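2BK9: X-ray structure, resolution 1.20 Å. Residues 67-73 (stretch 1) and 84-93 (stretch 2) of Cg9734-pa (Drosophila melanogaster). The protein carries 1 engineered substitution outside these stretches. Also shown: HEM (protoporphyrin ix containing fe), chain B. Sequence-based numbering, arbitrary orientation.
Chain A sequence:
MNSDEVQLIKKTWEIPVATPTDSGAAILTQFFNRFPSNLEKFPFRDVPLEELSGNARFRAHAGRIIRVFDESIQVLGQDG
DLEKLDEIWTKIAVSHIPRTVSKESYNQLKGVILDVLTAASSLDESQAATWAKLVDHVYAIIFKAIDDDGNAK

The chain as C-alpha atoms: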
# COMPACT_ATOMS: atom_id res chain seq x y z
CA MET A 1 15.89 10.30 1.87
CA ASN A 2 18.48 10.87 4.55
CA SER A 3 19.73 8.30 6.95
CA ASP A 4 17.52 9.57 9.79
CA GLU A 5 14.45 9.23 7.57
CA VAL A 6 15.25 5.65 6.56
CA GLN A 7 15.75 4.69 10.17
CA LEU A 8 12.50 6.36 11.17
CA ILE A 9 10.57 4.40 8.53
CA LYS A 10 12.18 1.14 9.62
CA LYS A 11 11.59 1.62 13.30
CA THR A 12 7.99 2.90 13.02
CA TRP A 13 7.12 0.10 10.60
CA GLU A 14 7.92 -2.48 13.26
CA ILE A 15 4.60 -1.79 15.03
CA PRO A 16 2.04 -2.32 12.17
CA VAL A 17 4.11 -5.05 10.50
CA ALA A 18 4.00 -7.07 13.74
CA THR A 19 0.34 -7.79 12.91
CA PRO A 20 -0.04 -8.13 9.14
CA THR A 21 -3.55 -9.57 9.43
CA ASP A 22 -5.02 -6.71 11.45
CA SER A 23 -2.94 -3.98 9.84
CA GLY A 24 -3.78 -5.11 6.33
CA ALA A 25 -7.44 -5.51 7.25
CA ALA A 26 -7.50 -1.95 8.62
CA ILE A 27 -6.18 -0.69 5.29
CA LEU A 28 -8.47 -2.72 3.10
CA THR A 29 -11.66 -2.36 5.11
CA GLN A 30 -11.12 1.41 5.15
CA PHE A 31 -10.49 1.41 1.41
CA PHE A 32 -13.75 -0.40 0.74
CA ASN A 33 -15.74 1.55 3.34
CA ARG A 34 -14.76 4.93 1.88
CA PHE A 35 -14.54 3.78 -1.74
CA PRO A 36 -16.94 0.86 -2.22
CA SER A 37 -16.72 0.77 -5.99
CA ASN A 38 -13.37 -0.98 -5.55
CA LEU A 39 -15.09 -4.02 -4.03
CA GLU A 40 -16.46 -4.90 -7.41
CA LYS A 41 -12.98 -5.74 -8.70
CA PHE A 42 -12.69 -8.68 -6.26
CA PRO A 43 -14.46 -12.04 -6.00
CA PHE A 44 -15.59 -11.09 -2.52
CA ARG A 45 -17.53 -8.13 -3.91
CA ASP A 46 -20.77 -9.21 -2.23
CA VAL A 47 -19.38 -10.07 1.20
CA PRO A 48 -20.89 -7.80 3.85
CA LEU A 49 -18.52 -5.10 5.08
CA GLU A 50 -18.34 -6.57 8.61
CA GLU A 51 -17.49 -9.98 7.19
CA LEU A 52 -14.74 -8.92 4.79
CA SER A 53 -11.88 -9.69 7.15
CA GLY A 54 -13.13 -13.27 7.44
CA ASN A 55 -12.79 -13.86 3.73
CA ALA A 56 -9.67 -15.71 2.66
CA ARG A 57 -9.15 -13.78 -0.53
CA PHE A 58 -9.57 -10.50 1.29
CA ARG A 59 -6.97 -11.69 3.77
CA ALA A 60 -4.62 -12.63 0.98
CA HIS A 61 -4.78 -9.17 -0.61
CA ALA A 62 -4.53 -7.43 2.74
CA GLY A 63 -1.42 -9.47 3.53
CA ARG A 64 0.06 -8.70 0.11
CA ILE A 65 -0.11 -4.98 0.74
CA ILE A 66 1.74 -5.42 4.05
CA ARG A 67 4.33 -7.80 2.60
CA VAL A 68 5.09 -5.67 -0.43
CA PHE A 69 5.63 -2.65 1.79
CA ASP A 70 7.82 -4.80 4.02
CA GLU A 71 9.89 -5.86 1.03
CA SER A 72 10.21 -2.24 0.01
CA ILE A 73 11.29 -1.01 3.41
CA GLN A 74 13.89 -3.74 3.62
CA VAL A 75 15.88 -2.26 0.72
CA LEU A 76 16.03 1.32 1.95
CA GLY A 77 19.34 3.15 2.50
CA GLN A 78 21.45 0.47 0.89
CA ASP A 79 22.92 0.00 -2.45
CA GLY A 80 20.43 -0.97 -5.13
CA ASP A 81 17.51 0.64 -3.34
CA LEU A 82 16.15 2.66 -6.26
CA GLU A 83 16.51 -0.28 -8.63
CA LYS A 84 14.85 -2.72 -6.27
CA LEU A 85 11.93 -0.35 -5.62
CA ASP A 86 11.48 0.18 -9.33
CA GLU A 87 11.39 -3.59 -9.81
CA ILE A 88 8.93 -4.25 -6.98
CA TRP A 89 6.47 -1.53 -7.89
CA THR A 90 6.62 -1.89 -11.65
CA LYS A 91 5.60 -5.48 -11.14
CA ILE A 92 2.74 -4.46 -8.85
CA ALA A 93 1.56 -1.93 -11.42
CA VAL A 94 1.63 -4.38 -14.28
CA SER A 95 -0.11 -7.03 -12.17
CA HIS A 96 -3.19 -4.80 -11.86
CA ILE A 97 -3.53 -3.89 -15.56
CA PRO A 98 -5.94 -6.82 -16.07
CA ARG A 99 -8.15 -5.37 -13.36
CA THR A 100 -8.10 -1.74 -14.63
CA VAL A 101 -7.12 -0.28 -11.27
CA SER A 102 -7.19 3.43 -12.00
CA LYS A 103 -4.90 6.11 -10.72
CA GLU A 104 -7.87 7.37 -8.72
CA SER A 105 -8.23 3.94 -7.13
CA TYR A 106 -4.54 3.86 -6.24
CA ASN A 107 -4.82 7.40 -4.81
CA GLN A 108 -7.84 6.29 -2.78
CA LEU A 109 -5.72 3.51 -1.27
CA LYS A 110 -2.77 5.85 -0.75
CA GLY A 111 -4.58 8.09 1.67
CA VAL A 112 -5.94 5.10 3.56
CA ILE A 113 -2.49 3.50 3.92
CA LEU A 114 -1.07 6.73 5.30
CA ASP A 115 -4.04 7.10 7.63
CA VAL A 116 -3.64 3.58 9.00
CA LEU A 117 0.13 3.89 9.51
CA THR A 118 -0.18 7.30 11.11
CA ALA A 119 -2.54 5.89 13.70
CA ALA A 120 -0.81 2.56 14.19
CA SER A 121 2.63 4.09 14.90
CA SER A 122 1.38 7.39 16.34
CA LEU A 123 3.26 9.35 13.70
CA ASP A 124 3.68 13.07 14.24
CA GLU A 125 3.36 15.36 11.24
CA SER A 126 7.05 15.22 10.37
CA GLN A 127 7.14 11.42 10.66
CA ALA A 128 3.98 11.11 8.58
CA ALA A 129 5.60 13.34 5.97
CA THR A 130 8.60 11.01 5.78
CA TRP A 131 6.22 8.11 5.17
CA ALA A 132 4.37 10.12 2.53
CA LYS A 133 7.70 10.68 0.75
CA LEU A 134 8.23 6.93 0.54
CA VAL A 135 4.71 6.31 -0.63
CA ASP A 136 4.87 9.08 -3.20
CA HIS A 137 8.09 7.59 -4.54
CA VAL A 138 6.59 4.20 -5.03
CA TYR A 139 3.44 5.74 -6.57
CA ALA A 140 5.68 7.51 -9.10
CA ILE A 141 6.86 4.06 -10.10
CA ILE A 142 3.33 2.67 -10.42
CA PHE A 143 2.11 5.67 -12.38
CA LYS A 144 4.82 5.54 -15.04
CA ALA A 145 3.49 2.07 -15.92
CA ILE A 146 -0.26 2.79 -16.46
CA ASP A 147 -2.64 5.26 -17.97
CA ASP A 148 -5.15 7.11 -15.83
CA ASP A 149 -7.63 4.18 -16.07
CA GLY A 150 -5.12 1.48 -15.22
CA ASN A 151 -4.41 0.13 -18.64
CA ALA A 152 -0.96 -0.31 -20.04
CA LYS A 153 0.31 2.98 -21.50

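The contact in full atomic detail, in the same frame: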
# COMPACT_ATOMS: atom_id res chain seq x y z
N ARG A 67 3.08 -7.15 2.97
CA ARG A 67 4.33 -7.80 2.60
C ARG A 67 5.10 -7.04 1.55
O ARG A 67 6.32 -7.01 1.57
CB ARG A 67 4.08 -9.24 2.22
CG ARG A 67 3.79 -10.11 3.49
CD ARG A 67 3.65 -11.61 3.23
NE ARG A 67 2.33 -11.95 2.72
CZ ARG A 67 1.25 -12.11 3.48
NH1 ARG A 67 1.26 -11.92 4.80
NH2 ARG A 67 0.12 -12.45 2.88
N VAL A 68 4.40 -6.44 0.58
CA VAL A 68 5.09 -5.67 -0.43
C VAL A 68 5.70 -4.40 0.17
O VAL A 68 6.81 -4.03 -0.19
CB VAL A 68 4.13 -5.35 -1.61
CG1 VAL A 68 4.73 -4.39 -2.60
CG2 VAL A 68 3.75 -6.67 -2.33
N PHE A 69 4.99 -3.73 1.07
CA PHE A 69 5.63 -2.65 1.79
C PHE A 69 6.81 -3.13 2.62
O PHE A 69 7.84 -2.48 2.65
CB PHE A 69 4.60 -1.90 2.66
CG PHE A 69 3.95 -0.79 1.89
CD1 PHE A 69 2.76 -0.94 1.27
CD2 PHE A 69 4.65 0.40 1.66
CE1 PHE A 69 2.22 0.12 0.54
CE2 PHE A 69 4.09 1.41 0.95
CZ PHE A 69 2.86 1.26 0.41
N ASP A 70 6.70 -4.30 3.23
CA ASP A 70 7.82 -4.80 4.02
C ASP A 70 9.05 -5.05 3.13
O ASP A 70 10.18 -4.68 3.49
CB ASP A 70 7.44 -6.06 4.75
CG ASP A 70 8.47 -6.47 5.72
OD1 ASP A 70 8.78 -5.72 6.65
OD2 ASP A 70 9.04 -7.55 5.58
N GLU A 71 8.81 -5.65 1.98
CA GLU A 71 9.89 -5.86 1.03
C GLU A 71 10.57 -4.56 0.61
O GLU A 71 11.80 -4.49 0.46
CB GLU A 71 9.34 -6.60 -0.19
CG GLU A 71 8.98 -8.04 -0.01
CD GLU A 71 10.19 -8.89 -0.04
OE1 GLU A 71 11.01 -8.72 -0.99
OE2 GLU A 71 10.27 -9.72 0.87
N SER A 72 9.76 -3.54 0.43
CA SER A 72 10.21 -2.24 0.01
C SER A 72 11.05 -1.58 1.09
O SER A 72 12.14 -1.02 0.82
CB SER A 72 9.03 -1.34 -0.31
OG SER A 72 8.27 -1.87 -1.38
N ILE A 73 10.59 -1.65 2.32
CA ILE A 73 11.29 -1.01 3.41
C ILE A 73 12.61 -1.69 3.66
O ILE A 73 13.59 -1.02 4.03
CB ILE A 73 10.35 -0.98 4.63
CG1 ILE A 73 9.22 -0.01 4.34
CG2 ILE A 73 11.08 -0.64 5.90
CD1 ILE A 73 7.99 -0.20 5.18
N LYS A 84 15.71 -1.70 -6.84
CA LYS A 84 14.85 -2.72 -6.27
C LYS A 84 13.43 -2.20 -6.08
O LYS A 84 12.47 -2.95 -6.33
CB LYS A 84 15.43 -3.21 -4.96
CG LYS A 84 16.66 -4.08 -5.12
CD LYS A 84 17.35 -4.39 -3.79
CE LYS A 84 18.53 -5.34 -3.95
NZ LYS A 84 18.22 -6.66 -4.46
N LEU A 85 13.27 -0.94 -5.70
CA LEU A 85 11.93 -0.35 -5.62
C LEU A 85 11.26 -0.30 -6.98
O LEU A 85 10.08 -0.58 -7.14
CB LEU A 85 11.96 1.02 -4.98
CG LEU A 85 12.35 1.07 -3.51
CD1 LEU A 85 12.56 2.49 -3.07
CD2 LEU A 85 11.29 0.39 -2.65
N ASP A 86 12.03 0.10 -7.99
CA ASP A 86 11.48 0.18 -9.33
C ASP A 86 11.00 -1.21 -9.76
O ASP A 86 9.92 -1.35 -10.37
CB ASP A 86 12.48 0.72 -10.32
CG ASP A 86 11.82 1.00 -11.64
OD1 ASP A 86 11.16 2.01 -11.80
OD2 ASP A 86 11.90 0.20 -12.57
N GLU A 87 11.78 -2.24 -9.47
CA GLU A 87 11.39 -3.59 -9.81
C GLU A 87 10.11 -3.98 -9.09
O GLU A 87 9.19 -4.50 -9.72
CB GLU A 87 12.53 -4.55 -9.47
CG GLU A 87 12.16 -5.95 -9.78
CD GLU A 87 13.20 -6.98 -9.36
OE1 GLU A 87 14.22 -6.67 -8.66
OE2 GLU A 87 13.00 -8.16 -9.71
N ILE A 88 10.08 -3.84 -7.78
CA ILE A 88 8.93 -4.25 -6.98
C ILE A 88 7.66 -3.61 -7.54
O ILE A 88 6.64 -4.26 -7.75
CB ILE A 88 9.16 -3.90 -5.51
CG1 ILE A 88 10.26 -4.80 -4.90
CG2 ILE A 88 7.88 -3.97 -4.73
CD1 ILE A 88 10.82 -4.27 -3.60
N TRP A 89 7.71 -2.29 -7.66
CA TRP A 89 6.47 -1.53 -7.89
C TRP A 89 6.05 -1.51 -9.35
O TRP A 89 4.88 -1.37 -9.64
CB TRP A 89 6.58 -0.16 -7.25
CG TRP A 89 6.54 -0.29 -5.77
CD1 TRP A 89 7.61 -0.36 -4.90
CD2 TRP A 89 5.38 -0.47 -4.98
NE1 TRP A 89 7.16 -0.57 -3.63
CE2 TRP A 89 5.79 -0.62 -3.65
CE3 TRP A 89 4.03 -0.48 -5.26
CZ2 TRP A 89 4.89 -0.76 -2.61
CZ3 TRP A 89 3.14 -0.64 -4.22
CH2 TRP A 89 3.57 -0.76 -2.91
N THR A 90 7.00 -1.68 -10.27
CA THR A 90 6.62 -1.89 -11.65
C THR A 90 5.84 -3.17 -11.80
O THR A 90 4.81 -3.25 -12.48
CB THR A 90 7.82 -1.85 -12.57
OG1 THR A 90 8.41 -0.54 -12.53
CG2 THR A 90 7.41 -2.11 -14.00
N LYS A 91 6.29 -4.20 -11.09
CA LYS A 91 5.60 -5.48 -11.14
C LYS A 91 4.20 -5.38 -10.52
O LYS A 91 3.23 -5.86 -11.10
CB LYS A 91 6.42 -6.59 -10.49
CG LYS A 91 5.68 -7.91 -10.49
CD LYS A 91 6.56 -9.07 -10.05
CE LYS A 91 5.81 -10.36 -10.15
NZ LYS A 91 5.68 -10.84 -11.56
N ILE A 92 4.07 -4.69 -9.41
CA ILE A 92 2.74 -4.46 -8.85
C ILE A 92 1.85 -3.74 -9.85
O ILE A 92 0.70 -4.12 -10.09
CB ILE A 92 2.84 -3.66 -7.55
CG1 ILE A 92 3.57 -4.45 -6.46
CG2 ILE A 92 1.47 -3.24 -7.07
CD1 ILE A 92 2.97 -5.77 -6.13
N ALA A 93 2.36 -2.70 -10.48
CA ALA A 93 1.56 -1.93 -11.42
C ALA A 93 1.08 -2.83 -12.57
O ALA A 93 -0.11 -2.85 -12.92
CB ALA A 93 2.32 -0.75 -11.96
CHA HEM B . -4.14 -8.58 -6.85
CHB HEM B . -0.76 -6.12 -4.46
CHC HEM B . -3.54 -2.26 -4.72
CHD HEM B . -7.07 -4.80 -6.68
C1A HEM B . -2.97 -8.21 -6.25
C2A HEM B . -1.76 -9.04 -6.18
C3A HEM B . -0.79 -8.36 -5.53
C4A HEM B . -1.40 -7.12 -5.15
CMA HEM B . 0.67 -8.73 -5.19
CAA HEM B . -1.66 -10.44 -6.80
CBA HEM B . -1.48 -10.36 -8.31
CGA HEM B . -1.53 -11.77 -8.83
O1A HEM B . -2.65 -12.34 -8.98
O2A HEM B . -0.46 -12.33 -9.11
C1B HEM B . -1.25 -4.85 -4.27
C2B HEM B . -0.48 -3.78 -3.70
C3B HEM B . -1.26 -2.69 -3.78
C4B HEM B . -2.48 -3.05 -4.43
CMB HEM B . 0.91 -3.92 -3.14
CAB HEM B . -0.94 -1.29 -3.41
CBB HEM B . -0.15 -0.92 -2.42
C1C HEM B . -4.74 -2.58 -5.28
C2C HEM B . -5.85 -1.68 -5.56
C3C HEM B . -6.87 -2.39 -6.04
C4C HEM B . -6.41 -3.76 -6.13
CMC HEM B . -5.80 -0.17 -5.32
CAC HEM B . -8.21 -1.83 -6.43
CBC HEM B . -9.37 -2.46 -6.42
C1D HEM B . -6.61 -6.06 -6.89
C2D HEM B . -7.31 -7.07 -7.56
C3D HEM B . -6.45 -8.20 -7.61
C4D HEM B . -5.24 -7.78 -6.96
CMD HEM B . -8.73 -6.99 -8.08
CAD HEM B . -6.78 -9.53 -8.24
CBD HEM B . -7.57 -10.41 -7.31
CGD HEM B . -7.94 -11.73 -7.91
O1D HEM B . -8.73 -12.48 -7.28
O2D HEM B . -7.45 -12.06 -9.02
NA HEM B . -2.70 -7.03 -5.63
NB HEM B . -2.49 -4.39 -4.71
NC HEM B . -5.11 -3.85 -5.64
ND HEM B . -5.35 -6.49 -6.54
FE HEM B . -3.92 -5.47 -5.61

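How do the two backbones lie against each other? Both stretches are helical, each part of a helix that runs on beyond it, and their axes are nearly antiparallel at 165°, approaching to 10.1 Å. The tightest point of the backbone is at Ser72 and Leu85, whose CA atoms are 6.2 Å apart. Ser72 CB lies 3.7 Å from Leu85 CD2, so the small serine side chain is already in contact here. From there the contact runs in opposite sequence directions, so that Val68, one turn before Ser72, meets Ile88, Trp89 and Ile92.

What makes Trp89 the centre of the contact? Its CA-to-CB bond points sideways, but chi1 of -71° (m) with chi2 of 95° carries the indole across to the first helix. Trp89 NE1 donates a hydrogen bond to Ser72 OG at 2.8 Å, with an N-H...O angle of 144°. The serine is in the m rotamer (-62°), which places its hydroxyl within reach of its own helix as well, and Ser72 OG donates to Val68 O at 2.9 Å. One hydroxyl thus accepts from the indole and donates to the carbonyl of the preceding turn, leaving neither the buried NH nor the OH unpaired.

How is the rest of the indole covered? Val68, with chi1 at 172° (t), sets CG1 over one face of the ring, 4.0 Å from the centroid of the six-membered ring and 26° off its normal, a CH-pi contact. At the indole's edge stands Phe69. Its CB points away from the second helix, yet chi1 of -89° and chi2 of 95° bring the ring back, with Phe69 CE1 3.8 Å from Trp89 CH2. The edge of Trp89 meets the face of Phe69, the planes inclined at 62° and the centroids 5.2 Å apart, so indole C-H groups can approach the phenyl pi cloud. The haem joins them, its CBB atom lying 3.8 Å from Trp89 CH2 and 3.9 Å from Phe69 CE1.

What do the two isoleucines add? Both point toward the first helix and pack against Val68: Val68 CG1 lies 3.8 Å from Ile88 CG2, and Ile92 CD1 sits 4.0 Å from Val68 CG2 and 4.2 Å from Val68 CG1. Ile88 is m,t and extends CD1 to 4.2 Å from the backbone O of Glu71. Ile92 is m,m (-65°, -57°), and its CD1, besides meeting Val68, lies 3.9 Å from haem CMA.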